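Local atomic coordinates of carboxysome assembly protein CcmN (Synechococcus elongatus, PDB entry 7D6C), a protein that is required for carboxysome formation, its N-terminal region binding CcmM, which itself binds RuBisCO, and its C-terminal peptide binding the shell protein CcmK2. Residues F[35-40]-F[57-62]; F[67-72]-F[79-84]; F[16-21]-F[30-35]. All blocks are in the same frame, centred on the assembly; numbering follows the deposited sequence.

Contact 1: residues F[35-40]-F[57-62]; sequences GVLLIA and GSVIHA
Ile-39 and His-61 pair in register across two parallel strands, 37-40 and 59-62, and their side chains cross obliquely on the sheet face they share with Leu-37 and Val-59. Starting at CB, the His-61 side chain passes beside the carbonyl of Ile-39, with CB 4.2 Å from Ile-39 O. CG lies anti to the backbone N (chi1 -172°), and the imidazole meets Ile-39 O at its edge, in plane. CD2 then reaches the methyl CG2 of Ile-39 at 3.3 Å, and NE2 passes the same methyl before bonding to Glu-41 OE1. ND1 is bonded to a polar side chain of another protein's chain. The strands are successive rungs of one wall of a left-handed parallel beta-helix, the N-terminal domain that interacts with CcmM, their axes 4.7 Å apart and only 4° from parallel. Four backbone bonds link them, among them Ile-39 N to Ile-60 O (2.7 Å, 179° at the hydrogen). On the opposite face Leu-38 and Ile-60 lie side by side, CD2 of Leu-38 being 3.5 Å from CG1 of Ile-60, and both touch Ile-46 on strand 45-48.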
loop_
_atom_site.group_PDB
_atom_site.type_symbol
_atom_site.label_atom_id
_atom_site.label_comp_id
_atom_site.label_asym_id
_atom_site.label_seq_id
_atom_site.Cartn_x
_atom_site.Cartn_y
_atom_site.Cartn_z
ATOM N N GLY F 35 4.668 10.829 1.818
ATOM C CA GLY F 35 3.424 10.108 1.883
ATOM C C GLY F 35 3.464 8.860 2.723
ATOM O O GLY F 35 2.447 8.148 2.809
ATOM N N VAL F 36 4.597 8.565 3.356
ATOM C CA VAL F 36 4.601 7.483 4.328
ATOM C C VAL F 36 3.891 7.928 5.608
ATOM O O VAL F 36 3.933 9.102 6.003
ATOM C CB VAL F 36 6.035 7.010 4.581
ATOM C CG1 VAL F 36 6.093 6.117 5.808
ATOM C CG2 VAL F 36 6.530 6.278 3.350
ATOM N N LEU F 37 3.185 6.996 6.232
ATOM C CA LEU F 37 2.311 7.291 7.354
ATOM C C LEU F 37 2.798 6.497 8.548
ATOM O O LEU F 37 2.608 5.274 8.591
ATOM C CB LEU F 37 0.870 6.938 7.012
ATOM C CG LEU F 37 0.378 7.674 5.774
ATOM C CD1 LEU F 37 -0.977 7.151 5.330
ATOM C CD2 LEU F 37 0.334 9.145 6.133
ATOM N N LEU F 38 3.433 7.193 9.508
ATOM C CA LEU F 38 3.845 6.601 10.786
ATOM C C LEU F 38 2.817 6.958 11.854
ATOM O O LEU F 38 2.747 8.111 12.296
ATOM C CB LEU F 38 5.226 7.094 11.193
ATOM C CG LEU F 38 6.234 7.036 10.054
ATOM C CD1 LEU F 38 7.622 7.393 10.536
ATOM C CD2 LEU F 38 6.233 5.657 9.460
ATOM N N ILE F 39 2.023 5.973 12.268
ATOM C CA ILE F 39 0.957 6.169 13.241
ATOM C C ILE F 39 1.246 5.286 14.444
ATOM O O ILE F 39 1.526 4.089 14.289
ATOM C CB ILE F 39 -0.421 5.851 12.632
ATOM C CG1 ILE F 39 -0.710 6.825 11.503
ATOM C CG2 ILE F 39 -1.533 5.959 13.660
ATOM C CD1 ILE F 39 -0.207 6.345 10.207
ATOM N N ALA F 40 1.203 5.878 15.638
ATOM C CA ALA F 40 1.386 5.127 16.879
ATOM C C ALA F 40 0.279 5.521 17.849
ATOM O O ALA F 40 0.117 6.706 18.164
ATOM C CB ALA F 40 2.776 5.367 17.485
ATOM N N GLY F 57 4.479 5.310 -0.132
ATOM C CA GLY F 57 3.219 4.656 0.176
ATOM C C GLY F 57 3.240 3.646 1.306
ATOM O O GLY F 57 2.289 2.868 1.440
ATOM N N SER F 58 4.293 3.617 2.122
ATOM C CA SER F 58 4.312 2.657 3.215
ATOM C C SER F 58 3.489 3.197 4.370
ATOM O O SER F 58 3.197 4.391 4.447
ATOM C CB SER F 58 5.743 2.356 3.656
ATOM O OG SER F 58 6.447 1.609 2.674
ATOM N N VAL F 59 3.051 2.297 5.240
ATOM C CA VAL F 59 2.233 2.697 6.379
ATOM C C VAL F 59 2.669 1.869 7.570
ATOM O O VAL F 59 2.580 0.636 7.538
ATOM C CB VAL F 59 0.728 2.516 6.133
ATOM C CG1 VAL F 59 -0.064 2.718 7.446
ATOM C CG2 VAL F 59 0.245 3.471 5.039
ATOM N N ILE F 60 3.157 2.536 8.606
ATOM C CA ILE F 60 3.564 1.882 9.839
ATOM C C ILE F 60 2.566 2.286 10.908
ATOM O O ILE F 60 2.450 3.476 11.233
ATOM C CB ILE F 60 4.996 2.268 10.244
ATOM C CG1 ILE F 60 5.926 2.218 9.028
ATOM C CG2 ILE F 60 5.490 1.345 11.318
ATOM C CD1 ILE F 60 6.238 0.815 8.527
ATOM N N HIS F 61 1.833 1.312 11.446
ATOM C CA HIS F 61 0.820 1.601 12.458
ATOM C C HIS F 61 1.048 0.717 13.678
ATOM O O HIS F 61 0.759 -0.485 13.642
ATOM C CB HIS F 61 -0.583 1.413 11.898
ATOM C CG HIS F 61 -1.653 1.867 12.829
ATOM N ND1 HIS F 61 -2.977 1.526 12.667
ATOM C CD2 HIS F 61 -1.594 2.625 13.948
ATOM C CE1 HIS F 61 -3.689 2.061 13.643
ATOM N NE2 HIS F 61 -2.874 2.734 14.433
ATOM N N ALA F 62 1.560 1.311 14.761
ATOM C CA ALA F 62 1.904 0.560 15.963
ATOM C C ALA F 62 0.683 0.456 16.858
ATOM O O ALA F 62 -0.002 1.458 17.099
ATOM C CB ALA F 62 3.062 1.213 16.707
#

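Contact 2: residues F[67-72]-F[79-84]; sequences IIIQAG and VLIVGQ
The flat groups Ile-67 meets are the backbone carbonyls of Ile-81 and Gly-83: its CD1 lies 3.4 Å from Ile-81 O and its CG1 3.7 Å from Gly-83 O. The two segments belong to different walls of a left-handed parallel beta-helix: 67-69 forms part of one sheet and 80-82 part of another, so isoleucines from two faces meet in the interior of the prism. Ile-67 and Ile-81 lie at a slant to one another. The branch methyl CG2 of Ile-81, anti to its own backbone N, meets both methyls of Ile-67, CD1 at 3.7 Å and CG2 at 3.8 Å. Beyond Ile-81 the chain turns a corner at Gly-83 and Gln-84, which brings Gln-84 level with Ile-67, their CA atoms being 5.0 Å apart. Gly-83 has a positive phi (109°), a backbone setting in which a CB would press on the preceding carbonyl. The Gln-84 amide leads away from the contact and gives NE2 to the carbonyl O of Arg-63. Ile-60 of the adjoining strand 59-63 also touches both Ile-67 and Ile-81. Ile-69 and Ile-81 meet tip to tip, CD1 to CD1 at 4.0 Å.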
loop_
_atom_site.group_PDB
_atom_site.type_symbol
_atom_site.label_atom_id
_atom_site.label_comp_id
_atom_site.label_asym_id
_atom_site.label_seq_id
_atom_site.Cartn_x
_atom_site.Cartn_y
_atom_site.Cartn_z
ATOM N N ILE F 67 6.622 -0.773 17.189
ATOM C CA ILE F 67 7.231 -1.262 15.961
ATOM C C ILE F 67 8.651 -0.728 15.947
ATOM O O ILE F 67 8.867 0.464 16.185
ATOM C CB ILE F 67 6.448 -0.821 14.712
ATOM C CG1 ILE F 67 4.969 -1.223 14.852
ATOM C CG2 ILE F 67 7.068 -1.418 13.481
ATOM C CD1 ILE F 67 4.113 -0.913 13.669
ATOM N N ILE F 68 9.619 -1.607 15.727
ATOM C CA ILE F 68 11.021 -1.221 15.725
ATOM C C ILE F 68 11.622 -1.701 14.417
ATOM O O ILE F 68 11.747 -2.912 14.191
ATOM C CB ILE F 68 11.793 -1.793 16.925
ATOM C CG1 ILE F 68 11.294 -1.178 18.230
ATOM C CG2 ILE F 68 13.284 -1.556 16.766
ATOM C CD1 ILE F 68 11.326 -2.132 19.386
ATOM N N ILE F 69 11.986 -0.763 13.558
ATOM C CA ILE F 69 12.712 -1.065 12.331
ATOM C C ILE F 69 14.180 -0.887 12.673
ATOM O O ILE F 69 14.626 0.225 12.967
ATOM C CB ILE F 69 12.281 -0.151 11.171
ATOM C CG1 ILE F 69 10.763 0.017 11.165
ATOM C CG2 ILE F 69 12.791 -0.673 9.818
ATOM C CD1 ILE F 69 10.024 -1.299 11.240
ATOM N N GLN F 70 14.926 -1.979 12.665
ATOM C CA GLN F 70 16.310 -1.892 13.105
ATOM C C GLN F 70 17.200 -1.410 11.960
ATOM O O GLN F 70 16.748 -1.219 10.825
ATOM C CB GLN F 70 16.752 -3.236 13.661
ATOM C CG GLN F 70 15.824 -3.681 14.773
ATOM C CD GLN F 70 16.543 -4.408 15.865
ATOM O OE1 GLN F 70 17.078 -5.502 15.637
ATOM N NE2 GLN F 70 16.589 -3.803 17.063
ATOM N N ALA F 71 18.476 -1.187 12.276
ATOM C CA ALA F 71 19.344 -0.432 11.379
ATOM C C ALA F 71 19.567 -1.153 10.062
ATOM O O ALA F 71 19.727 -2.381 10.022
ATOM C CB ALA F 71 20.686 -0.173 12.031
ATOM N N GLY F 72 19.594 -0.364 8.981
ATOM C CA GLY F 72 19.847 -0.852 7.650
ATOM C C GLY F 72 18.727 -1.658 7.056
ATOM O O GLY F 72 18.850 -2.103 5.903
ATOM N N VAL F 79 4.869 -1.017 1.821
ATOM C CA VAL F 79 4.920 -1.966 2.923
ATOM C C VAL F 79 3.978 -1.508 4.033
ATOM O O VAL F 79 3.852 -0.305 4.317
ATOM C CB VAL F 79 6.369 -2.102 3.411
ATOM C CG1 VAL F 79 6.463 -3.012 4.649
ATOM C CG2 VAL F 79 7.201 -2.636 2.287
ATOM N N LEU F 80 3.293 -2.467 4.659
ATOM C CA LEU F 80 2.300 -2.178 5.688
ATOM C C LEU F 80 2.615 -2.969 6.953
ATOM O O LEU F 80 2.641 -4.205 6.930
ATOM C CB LEU F 80 0.905 -2.515 5.186
ATOM C CG LEU F 80 -0.098 -2.479 6.311
ATOM C CD1 LEU F 80 -0.388 -1.037 6.613
ATOM C CD2 LEU F 80 -1.343 -3.220 5.905
ATOM N N ILE F 81 2.838 -2.267 8.060
ATOM C CA ILE F 81 3.178 -2.912 9.328
ATOM C C ILE F 81 2.190 -2.445 10.397
ATOM O O ILE F 81 2.222 -1.279 10.817
ATOM C CB ILE F 81 4.627 -2.634 9.756
ATOM C CG1 ILE F 81 5.603 -3.193 8.714
ATOM C CG2 ILE F 81 4.903 -3.319 11.029
ATOM C CD1 ILE F 81 7.067 -2.838 8.962
ATOM N N VAL F 82 1.315 -3.352 10.827
ATOM C CA VAL F 82 0.293 -3.085 11.830
ATOM C C VAL F 82 0.545 -3.995 13.014
ATOM O O VAL F 82 0.838 -5.183 12.824
ATOM C CB VAL F 82 -1.126 -3.334 11.290
ATOM C CG1 VAL F 82 -2.141 -3.177 12.418
ATOM C CG2 VAL F 82 -1.430 -2.406 10.147
ATOM N N GLY F 83 0.409 -3.453 14.233
ATOM C CA GLY F 83 0.480 -4.276 15.435
ATOM C C GLY F 83 1.745 -4.016 16.207
ATOM O O GLY F 83 2.019 -2.841 16.469
ATOM N N GLN F 84 2.529 -5.043 16.585
ATOM C CA GLN F 84 3.875 -4.775 17.085
ATOM C C GLN F 84 4.838 -5.666 16.319
ATOM O O GLN F 84 4.593 -6.868 16.172
ATOM C CB GLN F 84 4.106 -5.017 18.603
ATOM C CG GLN F 84 3.059 -4.445 19.515
ATOM C CD GLN F 84 2.274 -5.565 20.164
ATOM O OE1 GLN F 84 2.898 -6.536 20.625
ATOM N NE2 GLN F 84 0.948 -5.589 19.938
#

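Contact 3: residues F[16-21]-F[30-35]; sequences DRYFAS and VVIAPG
Aromatic-to-aliphatic packing joins Tyr-18 to Ile-32 at the N-terminal end of the fold, where the segment leading into strand 19-21 meets strand 31-32 and the corner after it. The two side chains cross at about a right angle. Ile-32 lies over one face of the tyrosine ring: its CG2 forms a CH-pi contact 3.6 Å from the ring centroid, offset toward the rim and closest to CG and CD1, while its CD1 sits by the phenol end, 3.4 Å from CZ. CG of Tyr-18 stands between the backbone N and the carbonyl carbon (chi1 63°), which starts the ring off toward Ile-32. In the left-handed parallel beta-helix, strands 19-21 and 31-32 lie in different walls of the outermost coil, so this contact bridges two sheets. Ile-26, in the connection between those strands, touches both Tyr-18 and Ile-32. At the corner, Gly-35 N donates to Arg-17 O at 3.0 Å, from well above the carbonyl plane; the same oxygen also accepts from Ser-15 OG. Pro-34 covers the backbone just before Arg-17, its CB 3.4 Å from Asp-16 C. Within 16-21 the guanidinium of Arg-17 holds Asp-16 OD1 side-on, through NE and NH2, with the NH2 arm of this salt bridge 3.1 Å long. Beyond the segment, Pro-34 packs on Phe-19 of the second copy of this protein.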
loop_
_atom_site.group_PDB
_atom_site.type_symbol
_atom_site.label_atom_id
_atom_site.label_comp_id
_atom_site.label_asym_id
_atom_site.label_seq_id
_atom_site.Cartn_x
_atom_site.Cartn_y
_atom_site.Cartn_z
ATOM N N ASP F 16 5.515 16.447 -0.736
ATOM C CA ASP F 16 6.836 15.853 -0.604
ATOM C C ASP F 16 7.142 15.507 0.841
ATOM O O ASP F 16 8.311 15.453 1.232
ATOM C CB ASP F 16 7.898 16.793 -1.159
ATOM C CG ASP F 16 8.072 18.038 -0.316
ATOM O OD1 ASP F 16 7.233 18.303 0.588
ATOM O OD2 ASP F 16 9.052 18.763 -0.586
ATOM N N ARG F 17 6.114 15.318 1.653
ATOM C CA ARG F 17 6.325 15.052 3.054
ATOM C C ARG F 17 5.504 13.859 3.508
ATOM O O ARG F 17 4.422 13.579 2.980
ATOM C CB ARG F 17 6.028 16.285 3.912
ATOM C CG ARG F 17 4.673 16.813 3.872
ATOM C CD ARG F 17 4.767 18.283 4.191
ATOM N NE ARG F 17 5.489 18.995 3.139
ATOM C CZ ARG F 17 5.426 20.315 2.941
ATOM N NH1 ARG F 17 4.666 21.075 3.729
ATOM N NH2 ARG F 17 6.144 20.879 1.966
ATOM N N TYR F 18 6.080 13.137 4.467
ATOM C CA TYR F 18 5.421 12.099 5.231
ATOM C C TYR F 18 4.820 12.687 6.494
ATOM O O TYR F 18 5.035 13.850 6.839
ATOM C CB TYR F 18 6.391 10.986 5.587
ATOM C CG TYR F 18 7.561 11.372 6.476
ATOM C CD1 TYR F 18 8.735 11.881 5.925
ATOM C CD2 TYR F 18 7.513 11.169 7.863
ATOM C CE1 TYR F 18 9.816 12.199 6.723
ATOM C CE2 TYR F 18 8.582 11.476 8.661
ATOM C CZ TYR F 18 9.735 11.994 8.086
ATOM O OH TYR F 18 10.818 12.318 8.874
ATOM N N PHE F 19 4.066 11.854 7.195
ATOM C CA PHE F 19 3.233 12.306 8.296
ATOM C C PHE F 19 3.369 11.341 9.452
ATOM O O PHE F 19 3.110 10.142 9.299
ATOM C CB PHE F 19 1.774 12.391 7.861
ATOM C CG PHE F 19 0.796 12.456 9.002
ATOM C CD1 PHE F 19 0.339 11.294 9.634
ATOM C CD2 PHE F 19 0.285 13.668 9.398
ATOM C CE1 PHE F 19 -0.586 11.347 10.662
ATOM C CE2 PHE F 19 -0.641 13.725 10.397
ATOM C CZ PHE F 19 -1.077 12.562 11.044
ATOM N N ALA F 20 3.730 11.864 10.611
ATOM C CA ALA F 20 3.769 11.066 11.821
ATOM C C ALA F 20 2.655 11.507 12.760
ATOM O O ALA F 20 2.296 12.692 12.826
ATOM C CB ALA F 20 5.127 11.176 12.502
ATOM N N SER F 21 2.094 10.546 13.465
ATOM C CA SER F 21 1.169 10.844 14.540
ATOM C C SER F 21 1.412 9.797 15.601
ATOM O O SER F 21 1.261 8.597 15.329
ATOM C CB SER F 21 -0.280 10.810 14.073
ATOM O OG SER F 21 -1.118 11.415 15.032
ATOM N N VAL F 30 18.044 8.479 8.502
ATOM C CA VAL F 30 16.906 7.751 7.962
ATOM C C VAL F 30 16.370 8.495 6.753
ATOM O O VAL F 30 16.399 9.727 6.691
ATOM C CB VAL F 30 15.819 7.576 9.042
ATOM C CG1 VAL F 30 14.472 7.183 8.422
ATOM C CG2 VAL F 30 16.240 6.551 10.064
ATOM N N VAL F 31 15.890 7.736 5.775
ATOM C CA VAL F 31 15.293 8.278 4.570
ATOM C C VAL F 31 13.861 7.781 4.513
ATOM O O VAL F 31 13.630 6.569 4.438
ATOM C CB VAL F 31 16.071 7.839 3.324
ATOM C CG1 VAL F 31 15.531 8.536 2.066
ATOM C CG2 VAL F 31 17.577 8.054 3.532
ATOM N N ILE F 32 12.901 8.705 4.563
ATOM C CA ILE F 32 11.480 8.367 4.504
ATOM C C ILE F 32 10.879 9.016 3.271
ATOM O O ILE F 32 10.906 10.249 3.142
ATOM C CB ILE F 32 10.716 8.819 5.756
ATOM C CG1 ILE F 32 11.262 8.127 7.011
ATOM C CG2 ILE F 32 9.217 8.548 5.567
ATOM C CD1 ILE F 32 10.936 8.861 8.297
ATOM N N ALA F 33 10.298 8.198 2.390
ATOM C CA ALA F 33 9.676 8.730 1.183
ATOM C C ALA F 33 8.437 9.553 1.529
ATOM O O ALA F 33 7.805 9.343 2.572
ATOM C CB ALA F 33 9.288 7.604 0.238
ATOM N N PRO F 34 8.064 10.493 0.666
ATOM C CA PRO F 34 6.866 11.304 0.932
ATOM C C PRO F 34 5.592 10.466 0.935
ATOM O O PRO F 34 5.442 9.511 0.163
ATOM C CB PRO F 34 6.866 12.314 -0.219
ATOM C CG PRO F 34 8.285 12.405 -0.620
ATOM C CD PRO F 34 8.843 11.022 -0.462
ATOM N N GLY F 35 4.668 10.829 1.818
ATOM C CA GLY F 35 3.424 10.108 1.883
ATOM C C GLY F 35 3.464 8.860 2.723
ATOM O O GLY F 35 2.447 8.148 2.809
#

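The contacts follow one another along the helix axis and in sequence: contact 3, then contact 1, then contact 2. Gly-35 belongs to both contacts 3 and 1, whose centres are about 9 Å apart, and a probable hydrogen bond from Ala-40 N to Ser-21 O (2.7 Å) pairs 19-21 with 37-40. Strands 59-63 and 80-82 follow in the same sheet. Contact 2, centred about 9 Å from contact 1, continues that ladder through a probable bond from His-61 N to Ile-81 O and adds a second wall through 67-69. Contacts 2 and 3, about 15 Å apart between centres, do not touch. Phe-19, Leu-37, Ile-39, His-61, Leu-80 and Val-82 pack on another protein's chain, consistent with CcmM binding.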